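Local coordinates for probable benzoylformate decarboxylase (Rhodococcus jostii, PDB 7ORX), which binds thiamine diphosphate together with a sodium ion and belongs to the three-domain family of thiamine diphosphate-dependent enzymes, at residues 454-459 and 524-529; 362-367 and 505-510; 494-499 and 518-523. One frame throughout, in Å; residues are numbered along the deposited sequence.

Contact 1 of 3, residues 454-459 and 524-529. With NA (sodium ion), chain J; TPP (thiamine diphosphate), chain I.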
loop_
_atom_site.group_PDB
_atom_site.type_symbol
_atom_site.label_atom_id
_atom_site.label_comp_id
_atom_site.label_asym_id
_atom_site.label_seq_id
_atom_site.Cartn_x
_atom_site.Cartn_y
_atom_site.Cartn_z
ATOM N N ILE C 454 32.298 2.570 -23.949
ATOM C CA ILE C 454 32.122 3.065 -25.334
ATOM C C ILE C 454 30.759 3.724 -25.415
ATOM O O ILE C 454 29.752 3.020 -25.294
ATOM C CB ILE C 454 32.256 1.913 -26.328
ATOM C CG1 ILE C 454 33.641 1.282 -26.234
ATOM C CG2 ILE C 454 31.937 2.390 -27.715
ATOM C CD1 ILE C 454 33.775 -0.014 -27.031
ATOM N N ILE C 455 30.733 5.038 -25.562
ATOM C CA ILE C 455 29.485 5.807 -25.802
ATOM C C ILE C 455 29.219 5.729 -27.303
ATOM O O ILE C 455 30.064 6.166 -28.019
ATOM C CB ILE C 455 29.648 7.264 -25.343
ATOM C CG1 ILE C 455 30.066 7.394 -23.874
ATOM C CG2 ILE C 455 28.387 8.033 -25.625
ATOM C CD1 ILE C 455 29.203 6.639 -22.922
ATOM N N LEU C 456 28.123 5.136 -27.748
ATOM C CA LEU C 456 27.689 5.195 -29.149
ATOM C C LEU C 456 26.852 6.452 -29.251
ATOM O O LEU C 456 25.728 6.426 -28.761
ATOM C CB LEU C 456 26.848 3.983 -29.512
ATOM C CG LEU C 456 27.630 2.698 -29.717
ATOM C CD1 LEU C 456 28.059 2.124 -28.404
ATOM C CD2 LEU C 456 26.790 1.644 -30.396
ATOM N N ASN C 457 27.435 7.516 -29.801
ATOM C CA ASN C 457 26.821 8.861 -29.855
ATOM C C ASN C 457 26.233 9.097 -31.246
ATOM O O ASN C 457 27.015 9.473 -32.146
ATOM C CB ASN C 457 27.843 9.950 -29.538
ATOM C CG ASN C 457 27.230 11.338 -29.576
ATOM O OD1 ASN C 457 26.114 11.513 -30.060
ATOM N ND2 ASN C 457 27.936 12.319 -29.036
ATOM N N ASN C 458 24.915 8.955 -31.404
ATOM C CA ASN C 458 24.220 9.265 -32.672
ATOM C C ASN C 458 23.401 10.563 -32.534
ATOM O O ASN C 458 22.628 10.871 -33.445
ATOM C CB ASN C 458 23.493 8.040 -33.236
ATOM C CG ASN C 458 22.446 7.413 -32.367
ATOM O OD1 ASN C 458 22.064 7.975 -31.354
ATOM N ND2 ASN C 458 21.998 6.237 -32.780
ATOM N N GLY C 459 23.638 11.360 -31.494
ATOM C CA GLY C 459 23.043 12.700 -31.310
ATOM C C GLY C 459 21.555 12.668 -30.972
ATOM O O GLY C 459 20.962 13.751 -30.904
ATOM N N VAL C 524 32.371 7.232 -29.585
ATOM C CA VAL C 524 32.325 6.897 -31.030
ATOM C C VAL C 524 31.189 7.713 -31.609
ATOM O O VAL C 524 30.112 7.629 -31.063
ATOM C CB VAL C 524 32.049 5.406 -31.267
ATOM C CG1 VAL C 524 31.939 5.095 -32.740
ATOM C CG2 VAL C 524 33.101 4.539 -30.611
ATOM N N ARG C 525 31.423 8.443 -32.685
ATOM C CA ARG C 525 30.345 9.071 -33.478
ATOM C C ARG C 525 29.741 7.969 -34.349
ATOM O O ARG C 525 30.489 7.341 -35.129
ATOM C CB ARG C 525 30.899 10.242 -34.297
ATOM C CG ARG C 525 29.825 11.225 -34.716
ATOM C CD ARG C 525 29.567 11.170 -36.206
ATOM N NE ARG C 525 30.345 12.175 -36.943
ATOM C CZ ARG C 525 29.881 13.334 -37.432
ATOM N NH1 ARG C 525 28.614 13.680 -37.257
ATOM N NH2 ARG C 525 30.690 14.147 -38.106
ATOM N N THR C 526 28.438 7.722 -34.203
ATOM C CA THR C 526 27.696 6.649 -34.921
ATOM C C THR C 526 26.622 7.263 -35.818
ATOM O O THR C 526 26.269 8.457 -35.596
ATOM C CB THR C 526 27.064 5.638 -33.953
ATOM O OG1 THR C 526 26.171 6.342 -33.095
ATOM C CG2 THR C 526 28.091 4.876 -33.141
ATOM N N ASN C 527 26.139 6.483 -36.792
ATOM C CA ASN C 527 25.104 6.899 -37.777
ATOM C C ASN C 527 23.766 6.255 -37.423
ATOM O O ASN C 527 23.701 4.978 -37.147
ATOM C CB ASN C 527 25.440 6.502 -39.216
ATOM C CG ASN C 527 26.899 6.715 -39.545
ATOM O OD1 ASN C 527 27.462 7.788 -39.276
ATOM N ND2 ASN C 527 27.510 5.684 -40.102
ATOM N N PHE C 528 22.731 7.094 -37.455
ATOM C CA PHE C 528 21.324 6.685 -37.256
ATOM C C PHE C 528 20.634 6.800 -38.616
ATOM O O PHE C 528 20.674 7.938 -39.158
ATOM C CB PHE C 528 20.654 7.502 -36.138
ATOM C CG PHE C 528 19.253 7.018 -35.868
ATOM C CD1 PHE C 528 19.038 5.723 -35.403
ATOM C CD2 PHE C 528 18.155 7.814 -36.167
ATOM C CE1 PHE C 528 17.754 5.240 -35.217
ATOM C CE2 PHE C 528 16.873 7.323 -35.989
ATOM C CZ PHE C 528 16.672 6.038 -35.516
ATOM N N ASP C 529 20.060 5.690 -39.112
ATOM C CA ASP C 529 19.223 5.596 -40.350
ATOM C C ASP C 529 17.965 6.486 -40.265
ATOM O O ASP C 529 17.021 6.143 -39.502
ATOM C CB ASP C 529 18.775 4.155 -40.649
ATOM C CG ASP C 529 19.892 3.218 -41.070
ATOM O OD1 ASP C 529 20.384 2.526 -40.158
ATOM O OD2 ASP C 529 20.264 3.195 -42.292
HETATM NA NA NA J . 21.484 7.830 -29.325
HETATM N "N1'" TPP I . 13.657 6.934 -19.267
HETATM C "C2'" TPP I . 14.135 5.826 -18.687
HETATM C CM2 TPP I . 14.616 5.920 -17.277
HETATM N "N3'" TPP I . 14.203 4.632 -19.276
HETATM C "C4'" TPP I . 13.755 4.536 -20.538
HETATM N "N4'" TPP I . 13.830 3.321 -21.099
HETATM C "C5'" TPP I . 13.245 5.652 -21.242
HETATM C "C6'" TPP I . 13.213 6.834 -20.526
HETATM C "C7'" TPP I . 12.755 5.579 -22.680
HETATM N N3 TPP I . 13.832 5.327 -23.668
HETATM C C2 TPP I . 13.948 4.161 -24.310
HETATM S S1 TPP I . 15.218 4.147 -25.461
HETATM C C5 TPP I . 15.584 5.794 -25.042
HETATM C C4 TPP I . 14.816 6.254 -24.020
HETATM C CM4 TPP I . 14.944 7.597 -23.361
HETATM C C6 TPP I . 16.612 6.571 -25.817
HETATM C C7 TPP I . 18.018 6.346 -25.343
HETATM O O7 TPP I . 18.776 5.921 -26.491
HETATM P PA TPP I . 20.370 5.995 -26.508
HETATM O O1A TPP I . 21.105 5.602 -25.269
HETATM O O2A TPP I . 20.654 7.366 -27.022
HETATM O O3A TPP I . 20.579 4.866 -27.627
HETATM P PB TPP I . 20.013 4.815 -29.154
HETATM O O1B TPP I . 20.540 3.546 -29.803
HETATM O O2B TPP I . 18.501 4.860 -29.078
HETATM O O3B TPP I . 20.586 6.064 -29.789
HETATM O O HOH W 1 23.296 6.309 -29.402
#
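Thr526, just past strand 520-525, meets Leu456 and Asn458 with its two branches. Its chi1 of 59° sets OG1 between the backbone N and the carbonyl carbon, 3.2 Å from Asn458 CB, while CG2 packs 3.9 Å from Leu456 CB, where the two side chains cross obliquely. On the sheet face covered by helices 358-368 and 503-515, Ile454 and Val524 lie side by side and point the same way, CG2 of Ile454 3.8 Å from CG2 of Val524. Phe528 turns its CB toward Asn458 but carries its ring away, the ring and amide planes 70° apart. The backbones run parallel here: Asn457 N donates to Val524 O at 3.0 Å, and Thr526 N comes to Asn457 O from above the carbonyl plane. Asn457 OD1 accepts from Gly459 N at 2.9 Å, an Asx turn, and its ND2 bonds to Glu523. The pair Asn457-Asn458 supplies the NN that ends the GDG...NN thiamine diphosphate-binding motif, whose GDG has Asp431 at its centre. Asn458 joins Asp431 and Thr460 on the sodium. The strand end thus helps fix the metal that grips thiamine diphosphate through O2A and O3B.

Contact 2 of 3, residues 362-367 and 505-510; sequences FALVRA and DFTTAF
Leu364 and Val365 on one helix face Phe506 and Phe510 on the other, two neighbouring helices that cover the same side of the parallel sheet in the C-terminal thiamine diphosphate-binding domain, an alpha/beta fold. The axes of the two short segments approach to 10.3 Å and cross at -39°, a separation filled by Leu364 and Val365 from one helix and the two phenylalanine rings from the other. Leu364, which gives the most surface to the contact, slides past Phe506 in the opposite direction; the closest approach is at its base, CB 3.8 Å from Phe506 CD2. Further out, its CG is 3.8 Å from OG1 of Thr507, a hydroxyl engaged with the backbone carbonyl of Ala503 in its own helix; the two side chains cross at about a right angle. Val365 takes the next part of the same ring, its CG2 3.8 Å from Phe506 CZ. The other methyl, CG1, stands anti to the backbone N (chi1 167°) and approaches CZ of Phe510 at 4.2 Å, so the valine touches both rings. Phe510 comes nearest through CE2, 3.8 Å from Val365 O. Below, Ile454 of strand 452-457 touches Val365 and both phenylalanines, which places this apolar layer directly on the sheet, and Leu356 lies against Leu364. The two aromatic residues, one helical turn apart, also pack together within their helix: Phe510 CB rests 3.6 Å above the plane of the Phe506 ring, offset toward its rim.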
loop_
_atom_site.group_PDB
_atom_site.type_symbol
_atom_site.label_atom_id
_atom_site.label_comp_id
_atom_site.label_asym_id
_atom_site.label_seq_id
_atom_site.Cartn_x
_atom_site.Cartn_y
_atom_site.Cartn_z
ATOM N N PHE C 362 30.646 -2.951 -33.852
ATOM C CA PHE C 362 30.607 -4.232 -33.113
ATOM C C PHE C 362 31.588 -5.218 -33.741
ATOM O O PHE C 362 32.235 -5.976 -33.025
ATOM C CB PHE C 362 29.176 -4.745 -32.969
ATOM C CG PHE C 362 28.275 -3.877 -32.120
ATOM C CD1 PHE C 362 28.758 -3.153 -31.056
ATOM C CD2 PHE C 362 26.929 -3.770 -32.405
ATOM C CE1 PHE C 362 27.932 -2.313 -30.326
ATOM C CE2 PHE C 362 26.101 -2.954 -31.659
ATOM C CZ PHE C 362 26.606 -2.224 -30.614
ATOM N N ALA C 363 31.777 -5.189 -35.041
ATOM C CA ALA C 363 32.762 -6.065 -35.722
ATOM C C ALA C 363 34.177 -5.669 -35.310
ATOM O O ALA C 363 34.964 -6.567 -35.047
ATOM C CB ALA C 363 32.561 -6.021 -37.208
ATOM N N LEU C 364 34.485 -4.372 -35.238
ATOM C CA LEU C 364 35.760 -3.859 -34.654
ATOM C C LEU C 364 35.846 -4.302 -33.183
ATOM O O LEU C 364 36.904 -4.766 -32.772
ATOM C CB LEU C 364 35.823 -2.336 -34.780
ATOM C CG LEU C 364 36.484 -1.800 -36.047
ATOM C CD1 LEU C 364 36.489 -2.814 -37.203
ATOM C CD2 LEU C 364 35.792 -0.495 -36.470
ATOM N N VAL C 365 34.779 -4.202 -32.400
ATOM C CA VAL C 365 34.865 -4.653 -30.990
ATOM C C VAL C 365 35.135 -6.169 -30.966
ATOM O O VAL C 365 35.949 -6.595 -30.168
ATOM C CB VAL C 365 33.602 -4.266 -30.203
ATOM C CG1 VAL C 365 33.514 -4.986 -28.871
ATOM C CG2 VAL C 365 33.517 -2.746 -30.033
ATOM N N ARG C 366 34.501 -6.958 -31.821
ATOM C CA ARG C 366 34.741 -8.419 -31.867
ATOM C C ARG C 366 36.235 -8.684 -32.080
ATOM O O ARG C 366 36.810 -9.469 -31.322
ATOM C CB ARG C 366 33.911 -9.092 -32.965
ATOM C CG ARG C 366 34.120 -10.597 -33.058
ATOM C CD ARG C 366 33.383 -11.237 -34.211
ATOM N NE ARG C 366 33.759 -10.825 -35.587
ATOM C CZ ARG C 366 33.009 -10.094 -36.410
ATOM N NH1 ARG C 366 31.838 -9.614 -36.034
ATOM N NH2 ARG C 366 33.445 -9.812 -37.612
ATOM N N ALA C 367 36.832 -8.051 -33.082
ATOM C CA ALA C 367 38.235 -8.258 -33.511
ATOM C C ALA C 367 39.229 -7.786 -32.444
ATOM O O ALA C 367 40.302 -8.366 -32.367
ATOM C CB ALA C 367 38.451 -7.531 -34.807
ATOM N N ASP C 505 40.843 4.924 -36.207
ATOM C CA ASP C 505 41.011 5.653 -34.917
ATOM C C ASP C 505 40.363 4.859 -33.780
ATOM O O ASP C 505 40.869 4.908 -32.660
ATOM C CB ASP C 505 40.278 6.995 -34.812
ATOM C CG ASP C 505 40.570 8.086 -35.829
ATOM O OD1 ASP C 505 41.749 8.219 -36.265
ATOM O OD2 ASP C 505 39.592 8.844 -36.131
ATOM N N PHE C 506 39.213 4.252 -34.037
ATOM C CA PHE C 506 38.541 3.412 -33.034
ATOM C C PHE C 506 39.448 2.228 -32.690
ATOM O O PHE C 506 39.677 2.017 -31.494
ATOM C CB PHE C 506 37.185 2.874 -33.477
ATOM C CG PHE C 506 36.658 1.949 -32.422
ATOM C CD1 PHE C 506 36.167 2.459 -31.238
ATOM C CD2 PHE C 506 36.778 0.578 -32.559
ATOM C CE1 PHE C 506 35.768 1.605 -30.218
ATOM C CE2 PHE C 506 36.367 -0.276 -31.538
ATOM C CZ PHE C 506 35.872 0.237 -30.361
ATOM N N THR C 507 39.945 1.486 -33.679
ATOM C CA THR C 507 40.780 0.279 -33.438
ATOM C C THR C 507 41.961 0.665 -32.541
ATOM O O THR C 507 42.297 -0.101 -31.649
ATOM C CB THR C 507 41.265 -0.372 -34.742
ATOM O OG1 THR C 507 40.131 -0.971 -35.355
ATOM C CG2 THR C 507 42.383 -1.376 -34.543
ATOM N N THR C 508 42.535 1.847 -32.742
ATOM C CA THR C 508 43.692 2.403 -31.978
ATOM C C THR C 508 43.256 2.691 -30.534
ATOM O O THR C 508 43.879 2.124 -29.621
ATOM C CB THR C 508 44.268 3.653 -32.656
ATOM O OG1 THR C 508 44.841 3.251 -33.906
ATOM C CG2 THR C 508 45.322 4.365 -31.832
ATOM N N ALA C 509 42.247 3.554 -30.344
ATOM C CA ALA C 509 41.739 4.002 -29.024
ATOM C C ALA C 509 41.342 2.777 -28.190
ATOM O O ALA C 509 41.650 2.766 -26.991
ATOM C CB ALA C 509 40.605 4.993 -29.209
ATOM N N PHE C 510 40.717 1.790 -28.819
ATOM C CA PHE C 510 40.240 0.542 -28.180
ATOM C C PHE C 510 41.430 -0.315 -27.759
ATOM O O PHE C 510 41.414 -0.747 -26.606
ATOM C CB PHE C 510 39.303 -0.228 -29.112
ATOM C CG PHE C 510 38.563 -1.389 -28.498
ATOM C CD1 PHE C 510 37.856 -1.250 -27.315
ATOM C CD2 PHE C 510 38.548 -2.617 -29.129
ATOM C CE1 PHE C 510 37.171 -2.323 -26.760
ATOM C CE2 PHE C 510 37.886 -3.688 -28.569
ATOM C CZ PHE C 510 37.195 -3.543 -27.386
#

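Contact 3 of 3, residues 494-499 and 518-523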
loop_
_atom_site.group_PDB
_atom_site.type_symbol
_atom_site.label_atom_id
_atom_site.label_comp_id
_atom_site.label_asym_id
_atom_site.label_seq_id
_atom_site.Cartn_x
_atom_site.Cartn_y
_atom_site.Cartn_z
ATOM N N GLY C 494 37.159 12.560 -13.828
ATOM C CA GLY C 494 38.520 12.032 -13.602
ATOM C C GLY C 494 38.762 10.768 -14.386
ATOM O O GLY C 494 39.728 10.048 -14.067
ATOM N N VAL C 495 37.930 10.490 -15.389
ATOM C CA VAL C 495 38.210 9.420 -16.385
ATOM C C VAL C 495 38.774 10.008 -17.692
ATOM O O VAL C 495 38.214 10.946 -18.236
ATOM C CB VAL C 495 36.962 8.576 -16.638
ATOM C CG1 VAL C 495 37.205 7.474 -17.663
ATOM C CG2 VAL C 495 36.500 7.994 -15.345
ATOM N N ARG C 496 39.819 9.366 -18.192
ATOM C CA ARG C 496 40.529 9.698 -19.452
ATOM C C ARG C 496 39.581 9.344 -20.599
ATOM O O ARG C 496 39.106 8.220 -20.630
ATOM C CB ARG C 496 41.893 8.974 -19.453
ATOM C CG ARG C 496 42.372 8.344 -20.766
ATOM C CD ARG C 496 43.613 7.424 -20.681
ATOM N NE ARG C 496 44.531 7.606 -21.825
ATOM C CZ ARG C 496 44.588 6.855 -22.934
ATOM N NH1 ARG C 496 43.793 5.796 -23.074
ATOM N NH2 ARG C 496 45.441 7.200 -23.898
ATOM N N GLY C 497 39.310 10.283 -21.503
ATOM C CA GLY C 497 38.373 10.068 -22.622
ATOM C C GLY C 497 38.930 10.541 -23.944
ATOM O O GLY C 497 39.645 11.513 -23.931
ATOM N N THR C 498 38.607 9.857 -25.041
ATOM C CA THR C 498 38.935 10.289 -26.432
ATOM C C THR C 498 37.664 10.142 -27.277
ATOM O O THR C 498 36.860 9.287 -26.942
ATOM C CB THR C 498 40.174 9.557 -26.979
ATOM O OG1 THR C 498 39.822 8.611 -27.993
ATOM C CG2 THR C 498 40.963 8.844 -25.899
ATOM N N ALA C 499 37.472 11.002 -28.277
ATOM C CA ALA C 499 36.413 10.939 -29.312
ATOM C C ALA C 499 37.034 10.447 -30.618
ATOM O O ALA C 499 38.164 10.783 -30.931
ATOM C CB ALA C 499 35.759 12.293 -29.499
ATOM N N ALA C 518 43.211 1.813 -15.804
ATOM C CA ALA C 518 42.285 2.869 -15.334
ATOM C C ALA C 518 41.044 2.868 -16.213
ATOM O O ALA C 518 41.078 2.443 -17.373
ATOM C CB ALA C 518 42.958 4.234 -15.320
ATOM N N PRO C 519 39.891 3.344 -15.684
ATOM C CA PRO C 519 38.722 3.592 -16.515
ATOM C C PRO C 519 39.153 4.449 -17.706
ATOM O O PRO C 519 39.958 5.366 -17.539
ATOM C CB PRO C 519 37.740 4.349 -15.626
ATOM C CG PRO C 519 38.589 4.842 -14.499
ATOM C CD PRO C 519 39.667 3.789 -14.304
ATOM N N THR C 520 38.601 4.101 -18.859
ATOM C CA THR C 520 38.774 4.784 -20.169
ATOM C C THR C 520 37.411 4.873 -20.836
ATOM O O THR C 520 36.630 3.909 -20.723
ATOM C CB THR C 520 39.734 4.000 -21.062
ATOM O OG1 THR C 520 39.400 2.620 -20.905
ATOM C CG2 THR C 520 41.168 4.206 -20.647
ATOM N N LEU C 521 37.137 5.998 -21.467
ATOM C CA LEU C 521 35.899 6.242 -22.217
ATOM C C LEU C 521 36.276 6.543 -23.652
ATOM O O LEU C 521 37.101 7.436 -23.859
ATOM C CB LEU C 521 35.185 7.446 -21.616
ATOM C CG LEU C 521 33.871 7.777 -22.301
ATOM C CD1 LEU C 521 32.795 8.101 -21.274
ATOM C CD2 LEU C 521 34.046 8.890 -23.306
ATOM N N ILE C 522 35.660 5.861 -24.603
ATOM C CA ILE C 522 35.768 6.197 -26.047
ATOM C C ILE C 522 34.411 6.704 -26.497
ATOM O O ILE C 522 33.483 5.954 -26.397
ATOM C CB ILE C 522 36.169 4.954 -26.834
ATOM C CG1 ILE C 522 37.555 4.472 -26.431
ATOM C CG2 ILE C 522 36.082 5.205 -28.307
ATOM C CD1 ILE C 522 37.768 3.004 -26.723
ATOM N N GLU C 523 34.314 7.932 -26.997
ATOM C CA GLU C 523 33.065 8.450 -27.585
ATOM C C GLU C 523 33.150 8.156 -29.070
ATOM O O GLU C 523 34.002 8.699 -29.689
ATOM C CB GLU C 523 32.898 9.933 -27.302
ATOM C CG GLU C 523 31.639 10.502 -27.913
ATOM C CD GLU C 523 31.502 12.028 -27.837
ATOM O OE1 GLU C 523 32.306 12.665 -27.109
ATOM O OE2 GLU C 523 30.591 12.599 -28.503
#
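Strands 496-499 and 520-523 run parallel, their axes 4.7 Å apart at closest and inclined by 16°, and pair in a register that sets Gly497 beside Leu521, Thr498 beside Ile522 and Ala499 beside Glu523. The hydrogen bonds alternate across the pair: Leu521 N donates to Arg496 O at 3.1 Å, Thr498 N to Leu521 O at 3.1 Å, and Glu523 N to Thr498 O at 2.9 Å. Between them the CA-H groups also face carbonyls, as where Gly497 CA comes 3.2 Å from Leu521 O. Ahead of the strand, Gly494 ends helix 486-493 in a Schellman motif, and Val495 then turns its side chain toward Pro519. With CG1 anti to the backbone N (chi1 180°), that methyl lies against the Pro519 carbonyl, 3.5 Å from O, and 3.8 Å from Pro519 CB, while CG2 is about equally near CB and CG of the same proline, the two side chains meeting at a slant. Arg496 and Thr520 lie side by side on one face of the sheet, pointing the same way; Thr520 CG2 sits at the edge of the guanidinium, near its plane and 3.9 Å from NH1. On the face that carries Leu521, Glu523 lays its CB near Thr498 O, and its carboxylate OE2 hydrogen-bonds Asn457 ND2 of strand 452-457. The pair forms the two strands of a beta-alpha-beta crossover whose helix, 503-515, covers the face of Arg496, Thr498, Thr520 and Ile522. Helices 440-447 and 486-493 pack against the other face, and strand 520-525 lies between strand 452-457 and strand 496-500, the outermost strand of this sheet within the chain.

From the N terminus, helix 358-368 comes first, and contact 2 returns to it only after 137 residues, when helix 503-515 packs alongside. Strand 452-457 lies inside that loop, yet its partner in contact 1, strand 520-525, follows helix 503-515, so contacts 1 and 2 cross. Contact 3 closes a short loop around helix 503-515 and is nested within the loop of contact 1, while it crosses contact 2. Contacts 1 and 3 share strand 520-525 and join three adjacent strands; contact 2 lays two helices over them. Phe506 links all three, touching Val524 of contact 1 and Ile522 of contact 3.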